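Local coordinates for molybdopterin-guanine dinucleotide biosynthesis protein B (Escherichia coli, PDB 1NP6) that binds GTP, hydrolyses it weakly, and may act as a homodimeric adapter in the making and use of the molybdopterin guanine dinucleotide cofactor, at the interface of chains A and B. Numbering follows the deposited sequence. Chains: chain A/B, Molybdopterin-guanine dinucleotide biosynthesis protein B.

Contact 1 and contact 2 belong to the same homodimer interface, the centres of their C-alpha atoms about 16 Å apart. Chain B supplies strands 66-70 and 74-80 to both: contact 1 takes the end of the first and the start of the second, contact 2 the start of the first and the middle of the second. Chain A answers with helix 89-95 and the segment leading into it in contact 1, and with the stretch after that helix, together with strand 37-42, in contact 2. The two-fold axis repeats both with the chains exchanged, so strand 66-70 of each subunit meets the partner near both its ends.

Contact 1: the interface of chains A and B. Residues chain A 81, 86, 91-92; chain B 70-72, 74-75.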
ATOM      1  N   THR A  81      -0.340   9.222   7.976  1.00 30.00           N
ATOM      2  CA  THR A  81       0.775  10.048   8.473  1.00 29.10           C
ATOM      3  C   THR A  81       0.267  11.421   8.981  1.00 40.00           C
ATOM      4  O   THR A  81       0.573  12.447   8.376  1.00 32.92           O
ATOM      5  CB  THR A  81       1.875  10.295   7.395  1.00 29.89           C
ATOM      6  OG1 THR A  81       1.335  11.006   6.265  1.00 30.81           O
ATOM      7  CG2 THR A  81       2.417   8.943   6.792  1.00 32.55           C
ATOM      8  N   GLU A  86       5.376  11.676   4.702  1.00 40.97           N
ATOM      9  CA  GLU A  86       6.486  10.794   4.296  1.00 30.83           C
ATOM     10  C   GLU A  86       7.096  11.313   2.984  1.00 26.62           C
ATOM     11  O   GLU A  86       6.432  11.318   1.934  1.00 35.85           O
ATOM     12  CB  GLU A  86       6.036   9.329   4.170  1.00 36.26           C
ATOM     13  CG  GLU A  86       7.180   8.338   3.901  1.00 34.46           C
ATOM     14  CD  GLU A  86       8.266   8.375   4.973  1.00 33.33           C
ATOM     15  OE1 GLU A  86       8.054   7.790   6.052  1.00 40.25           O
ATOM     16  OE2 GLU A  86       9.317   9.017   4.748  1.00 35.01           O
ATOM     17  N   PHE A  91      13.137   5.344   1.454  1.00 35.02           N
ATOM     18  CA  PHE A  91      12.275   4.565   2.348  1.00 32.81           C
ATOM     19  C   PHE A  91      11.047   4.033   1.584  1.00 33.80           C
ATOM     20  O   PHE A  91      10.706   2.861   1.692  1.00 38.39           O
ATOM     21  CB  PHE A  91      11.826   5.373   3.571  1.00 33.67           C
ATOM     22  CG  PHE A  91      10.759   4.691   4.386  1.00 42.21           C
ATOM     23  CD1 PHE A  91      11.089   3.657   5.256  1.00 37.71           C
ATOM     24  CD2 PHE A  91       9.420   5.066   4.265  1.00 42.54           C
ATOM     25  CE1 PHE A  91      10.111   3.007   6.007  1.00 40.53           C
ATOM     26  CE2 PHE A  91       8.428   4.419   5.003  1.00 45.45           C
ATOM     27  CZ  PHE A  91       8.777   3.384   5.882  1.00 41.36           C
ATOM     28  N   LEU A  92      10.393   4.908   0.830  1.00 36.83           N
ATOM     29  CA  LEU A  92       9.221   4.534   0.049  1.00 35.78           C
ATOM     30  C   LEU A  92       9.521   3.417  -0.977  1.00 27.20           C
ATOM     31  O   LEU A  92       8.764   2.466  -1.065  1.00 31.92           O
ATOM     32  CB  LEU A  92       8.643   5.761  -0.641  1.00 24.78           C
ATOM     33  CG  LEU A  92       7.924   6.755   0.313  1.00 30.10           C
ATOM     34  CD1 LEU A  92       7.653   8.047  -0.439  1.00 31.28           C
ATOM     35  CD2 LEU A  92       6.636   6.178   0.966  1.00 25.84           C
TER
ATOM     36  N   ALA B  70       1.676   9.142  -2.673  1.00 29.65           N
ATOM     37  CA  ALA B  70       2.025   9.738  -1.385  1.00 34.63           C
ATOM     38  C   ALA B  70       1.566  11.203  -1.318  1.00 29.41           C
ATOM     39  O   ALA B  70       1.855  11.996  -2.220  1.00 30.95           O
ATOM     40  CB  ALA B  70       3.551   9.657  -1.140  1.00 27.10           C
ATOM     41  N   SER B  71       0.862  11.547  -0.246  1.00 39.13           N
ATOM     42  CA  SER B  71       0.420  12.930  -0.043  1.00 38.46           C
ATOM     43  C   SER B  71       0.645  13.389   1.391  1.00 40.91           C
ATOM     44  O   SER B  71       1.238  12.686   2.209  1.00 27.19           O
ATOM     45  CB  SER B  71      -1.048  13.105  -0.460  1.00 36.45           C
ATOM     46  OG  SER B  71      -1.932  12.379   0.381  1.00 43.22           O
ATOM     47  N   GLN B  72       0.156  14.581   1.717  1.00 34.16           N
ATOM     48  CA  GLN B  72       0.418  15.152   3.033  1.00 29.18           C
ATOM     49  C   GLN B  72       0.009  14.285   4.231  1.00 24.47           C
ATOM     50  O   GLN B  72       0.754  14.174   5.217  1.00 35.61           O
ATOM     51  CB  GLN B  72      -0.270  16.544   3.135  1.00 43.35           C
ATOM     52  CG  GLN B  72      -0.264  17.133   4.532  1.00 56.34           C
ATOM     53  CD  GLN B  72       0.775  18.230   4.700  1.00 83.33           C
ATOM     54  OE1 GLN B  72       0.497  19.406   4.440  1.00 66.45           O
ATOM     55  NE2 GLN B  72       1.974  17.848   5.129  1.00 85.96           N
ATOM     56  N   ARG B  74      -1.183  10.931   4.153  1.00 38.85           N
ATOM     57  CA  ARG B  74      -1.055   9.479   4.040  1.00 32.90           C
ATOM     58  C   ARG B  74      -0.450   9.031   2.710  1.00 29.00           C
ATOM     59  O   ARG B  74      -0.331   9.810   1.770  1.00 29.22           O
ATOM     60  CB  ARG B  74      -2.428   8.815   4.254  1.00 32.78           C
ATOM     61  CG  ARG B  74      -3.484   9.186   3.207  1.00 39.22           C
ATOM     62  CD  ARG B  74      -4.877   8.669   3.556  1.00 54.85           C
ATOM     63  NE  ARG B  74      -5.846   9.753   3.684  1.00 57.53           N
ATOM     64  CZ  ARG B  74      -5.946  10.568   4.724  1.00 45.81           C
ATOM     65  NH1 ARG B  74      -5.142  10.449   5.766  1.00 76.91           N
ATOM     66  NH2 ARG B  74      -6.861  11.525   4.720  1.00 69.78           N
ATOM     67  N   TRP B  75      -0.076   7.759   2.647  1.00 35.24           N
ATOM     68  CA  TRP B  75       0.416   7.171   1.396  1.00 34.80           C
ATOM     69  C   TRP B  75      -0.132   5.736   1.260  1.00 28.42           C
ATOM     70  O   TRP B  75      -0.511   5.127   2.264  1.00 26.86           O
ATOM     71  CB  TRP B  75       1.956   7.268   1.287  1.00 26.48           C
ATOM     72  CG  TRP B  75       2.733   6.560   2.369  1.00 27.33           C
ATOM     73  CD1 TRP B  75       3.153   7.080   3.565  1.00 33.86           C
ATOM     74  CD2 TRP B  75       3.179   5.195   2.350  1.00 35.18           C
ATOM     75  NE1 TRP B  75       3.840   6.130   4.278  1.00 32.50           N
ATOM     76  CE2 TRP B  75       3.869   4.962   3.554  1.00 36.80           C
ATOM     77  CE3 TRP B  75       3.071   4.146   1.424  1.00 42.19           C
ATOM     78  CZ2 TRP B  75       4.439   3.721   3.869  1.00 30.93           C
ATOM     79  CZ3 TRP B  75       3.636   2.915   1.735  1.00 51.32           C
ATOM     80  CH2 TRP B  75       4.313   2.714   2.948  1.00 44.76           C
TER
HETATM   81  O   HOH W   1       2.751  10.823   3.762  1.00 30.35           O
HETATM   82  O   HOH W   2       4.177  12.435   0.747  1.00 35.60           O
HETATM   83  O   HOH W   3       5.491   6.131   6.572  1.00 35.68           O
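A:Thr81, in the loop that follows strand 74-80, and A:Glu86, in a more extended stretch leading into helix 89-95, face the turn of chain B where strand 66-70 ends and strand 74-80 begins, with B:Trp75 near the start of the second strand. The patch illustrates how a homodimer can press an indole against apolar groups of the partner and leave the polar work to water. A:Leu92, on helix 89-95, overlaps B:Trp75 head to tail and sets its CD2 methyl over one face of the indole, 4.0 Å from the centroid of the five-membered ring, a CH-pi contact. Over the rim of the same face, above the pyrrole side, the methylene CB of A:Glu86 lies 3.7 Å from B:Trp75 CD1. The two side chains run side by side, the carboxylate plane turned 74° from the ring. A:Thr81 arrives at about a right angle near the CD1 edge, its methyl CG2 3.8 Å from B:Trp75 CD1. B:Trp75 carries its CG between its own backbone N and carbonyl carbon (chi1 61°), and this turn presents the indole to chain A. The ring N-H is not left to the apolar surroundings: B:Trp75 NE1 donates to water 3, 2.8 Å away and in the ring plane, and that water also meets the A:Glu86 carboxylate oxygen OE1. Bent at chi2 (58°), the A:Glu86 chain brings its carboxylate round to this water. Water 1 is shared by the A:Thr81 hydroxyl OG1, the A:Glu86 backbone N and the B:Ser71 carbonyl oxygen, joining three stretches of chain from both subunits, while water 2 spans the carbonyl oxygens of A:Glu86 and B:Ser71. The direct polar link is slight, a weak hydrogen bond from A:Thr81 OG1 to the carbonyl oxygen of the poorly ordered B:Gln72. Water 1 accordingly does more of the bridging, its oxygen 2.9 Å from B:Ser71 O.

Contact 2: the interface of chains A and B. Residues chain A 37-38, 96-97, 100-101; chain B 65-66, 77.
B:Gln66 reaches from the start of strand 66-70 to the backbone of A:Asp97, an example of one side-chain amide reading both backbone polar groups of a single residue. The hydrogen bonds come first. A:Asp97 N donates to the amide oxygen B:Gln66 OE1 at 2.9 Å, in the carbonyl plane and on a lone pair. In return B:Gln66 NE2 donates to A:Asp97 O, also at 2.9 Å, the donor tilted 28° from the plane of the A:Asp97 carbonyl. Together the two bonds fix the rotation of the amide, which the chain delivers by running extended beyond CG (chi2 177°). Nearby, B:Ala65 N donates to A:Pro37 O at 3.3 Å.

Apolar contacts close round the same side chain. A:Leu101 crosses it obliquely, with CD1 3.8 Å from B:Gln66 CD, while A:Met96 runs antiparallel to the glutamine and lays its terminal methyl CE 3.8 Å from B:Gln66 CB. The A:Met96 CG methylene also touches B:Leu77 CD1, at 4.0 Å. A leucine in place of B:Gln66 would probably leave the N-H and carbonyl of A:Asp97 without their mates across the interface.

In the fold, A:Gly38 and B:Gln66 form a parallel beta bridge, so strand 37-42 of one subunit meets strand 66-70 of the other and the beta structure continues across the dimer, beside the predicted GTP-binding residues A:Lys100 and A:Leu101.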
ATOM      1  N   PRO A  37       8.064  -2.348 -14.416  1.00 39.55           N
ATOM      2  CA  PRO A  37       8.217  -1.038 -13.760  1.00 36.56           C
ATOM      3  C   PRO A  37       7.328  -0.775 -12.528  1.00 29.34           C
ATOM      4  O   PRO A  37       6.192  -1.218 -12.457  1.00 29.49           O
ATOM      5  CB  PRO A  37       7.906  -0.046 -14.902  1.00 33.93           C
ATOM      6  CG  PRO A  37       7.167  -0.891 -15.992  1.00 36.40           C
ATOM      7  CD  PRO A  37       7.005  -2.313 -15.442  1.00 31.61           C
ATOM      8  N   GLY A  38       7.873  -0.052 -11.553  1.00 26.34           N
ATOM      9  CA  GLY A  38       7.078   0.446 -10.441  1.00 26.52           C
ATOM     10  C   GLY A  38       6.980   1.974 -10.614  1.00 26.87           C
ATOM     11  O   GLY A  38       7.708   2.558 -11.427  1.00 26.62           O
ATOM     12  N   MET A  96       8.175  -1.251  -1.569  1.00 24.12           N
ATOM     13  CA  MET A  96       7.776  -2.033  -2.733  1.00 36.80           C
ATOM     14  C   MET A  96       8.521  -3.373  -2.628  1.00 31.21           C
ATOM     15  O   MET A  96       9.554  -3.448  -1.957  1.00 32.13           O
ATOM     16  CB  MET A  96       8.146  -1.304  -4.042  1.00 34.47           C
ATOM     17  CG  MET A  96       7.292  -0.050  -4.338  1.00 40.86           C
ATOM     18  SD  MET A  96       7.702   0.770  -5.893  1.00 40.36           S
ATOM     19  CE  MET A  96       6.110   1.165  -6.520  1.00 42.17           C
ATOM     20  N   ASP A  97       7.967  -4.404  -3.256  1.00 37.59           N
ATOM     21  CA  ASP A  97       8.609  -5.726  -3.381  1.00 30.43           C
ATOM     22  C   ASP A  97       9.442  -5.725  -4.671  1.00 23.98           C
ATOM     23  O   ASP A  97       8.939  -5.979  -5.770  1.00 31.52           O
ATOM     24  CB  ASP A  97       7.539  -6.807  -3.408  1.00 34.31           C
ATOM     25  CG  ASP A  97       8.115  -8.221  -3.551  1.00 52.45           C
ATOM     26  OD1 ASP A  97       9.358  -8.382  -3.524  1.00 36.59           O
ATOM     27  OD2 ASP A  97       7.391  -9.224  -3.697  1.00 41.49           O
ATOM     28  N   LYS A 100      10.095  -8.326  -7.532  1.00 45.19           N
ATOM     29  CA  LYS A 100       9.217  -8.408  -8.703  1.00 41.44           C
ATOM     30  C   LYS A 100       9.422  -7.266  -9.717  1.00 40.00           C
ATOM     31  O   LYS A 100       8.661  -7.159 -10.688  1.00 48.47           O
ATOM     32  CB  LYS A 100       7.740  -8.519  -8.280  1.00 40.65           C
ATOM     33  CG  LYS A 100       7.431  -9.608  -7.238  1.00 41.03           C
ATOM     34  CD  LYS A 100       6.011 -10.151  -7.380  1.00 67.87           C
ATOM     35  CE  LYS A 100       5.764 -11.329  -6.435  1.00 70.33           C
ATOM     36  NZ  LYS A 100       6.407 -12.595  -6.894  1.00 70.36           N
ATOM     37  N   LEU A 101      10.455  -6.445  -9.511  1.00 40.26           N
ATOM     38  CA  LEU A 101      10.653  -5.223 -10.313  1.00 43.51           C
ATOM     39  C   LEU A 101      12.068  -4.976 -10.845  1.00 37.78           C
ATOM     40  O   LEU A 101      13.050  -5.239 -10.155  1.00 40.90           O
ATOM     41  CB  LEU A 101      10.225  -3.983  -9.500  1.00 39.23           C
ATOM     42  CG  LEU A 101       8.799  -3.965  -8.933  1.00 45.15           C
ATOM     43  CD1 LEU A 101       8.644  -2.849  -7.896  1.00 38.74           C
ATOM     44  CD2 LEU A 101       7.745  -3.859 -10.055  1.00 34.91           C
TER
ATOM     45  N   ALA B  65       3.091  -2.264 -12.320  1.00 29.09           N
ATOM     46  CA  ALA B  65       2.742  -3.445 -11.533  1.00 35.47           C
ATOM     47  C   ALA B  65       2.623  -3.177 -10.031  1.00 25.95           C
ATOM     48  O   ALA B  65       1.876  -3.867  -9.332  1.00 30.01           O
ATOM     49  CB  ALA B  65       3.781  -4.566 -11.774  1.00 39.79           C
ATOM     50  N   GLN B  66       3.418  -2.235  -9.539  1.00 28.58           N
ATOM     51  CA  GLN B  66       3.274  -1.721  -8.175  1.00 26.44           C
ATOM     52  C   GLN B  66       3.261  -0.197  -8.257  1.00 28.54           C
ATOM     53  O   GLN B  66       4.029   0.388  -9.027  1.00 27.79           O
ATOM     54  CB  GLN B  66       4.421  -2.183  -7.275  1.00 31.52           C
ATOM     55  CG  GLN B  66       4.382  -3.738  -6.922  1.00 30.28           C
ATOM     56  CD  GLN B  66       5.555  -4.191  -6.091  1.00 42.01           C
ATOM     57  OE1 GLN B  66       5.838  -3.607  -5.055  1.00 38.98           O
ATOM     58  NE2 GLN B  66       6.227  -5.257  -6.527  1.00 30.56           N
ATOM     59  N   LEU B  77       0.246   1.916  -1.024  1.00 30.31           N
ATOM     60  CA  LEU B  77       0.916   1.022  -1.980  1.00 29.88           C
ATOM     61  C   LEU B  77      -0.130   0.098  -2.639  1.00 27.52           C
ATOM     62  O   LEU B  77      -1.016  -0.414  -1.952  1.00 36.27           O
ATOM     63  CB  LEU B  77       1.977   0.216  -1.228  1.00 23.74           C
ATOM     64  CG  LEU B  77       2.549  -0.980  -2.031  1.00 23.26           C
ATOM     65  CD1 LEU B  77       3.516  -0.527  -3.131  1.00 25.52           C
ATOM     66  CD2 LEU B  77       3.211  -1.918  -1.030  1.00 28.30           C
TER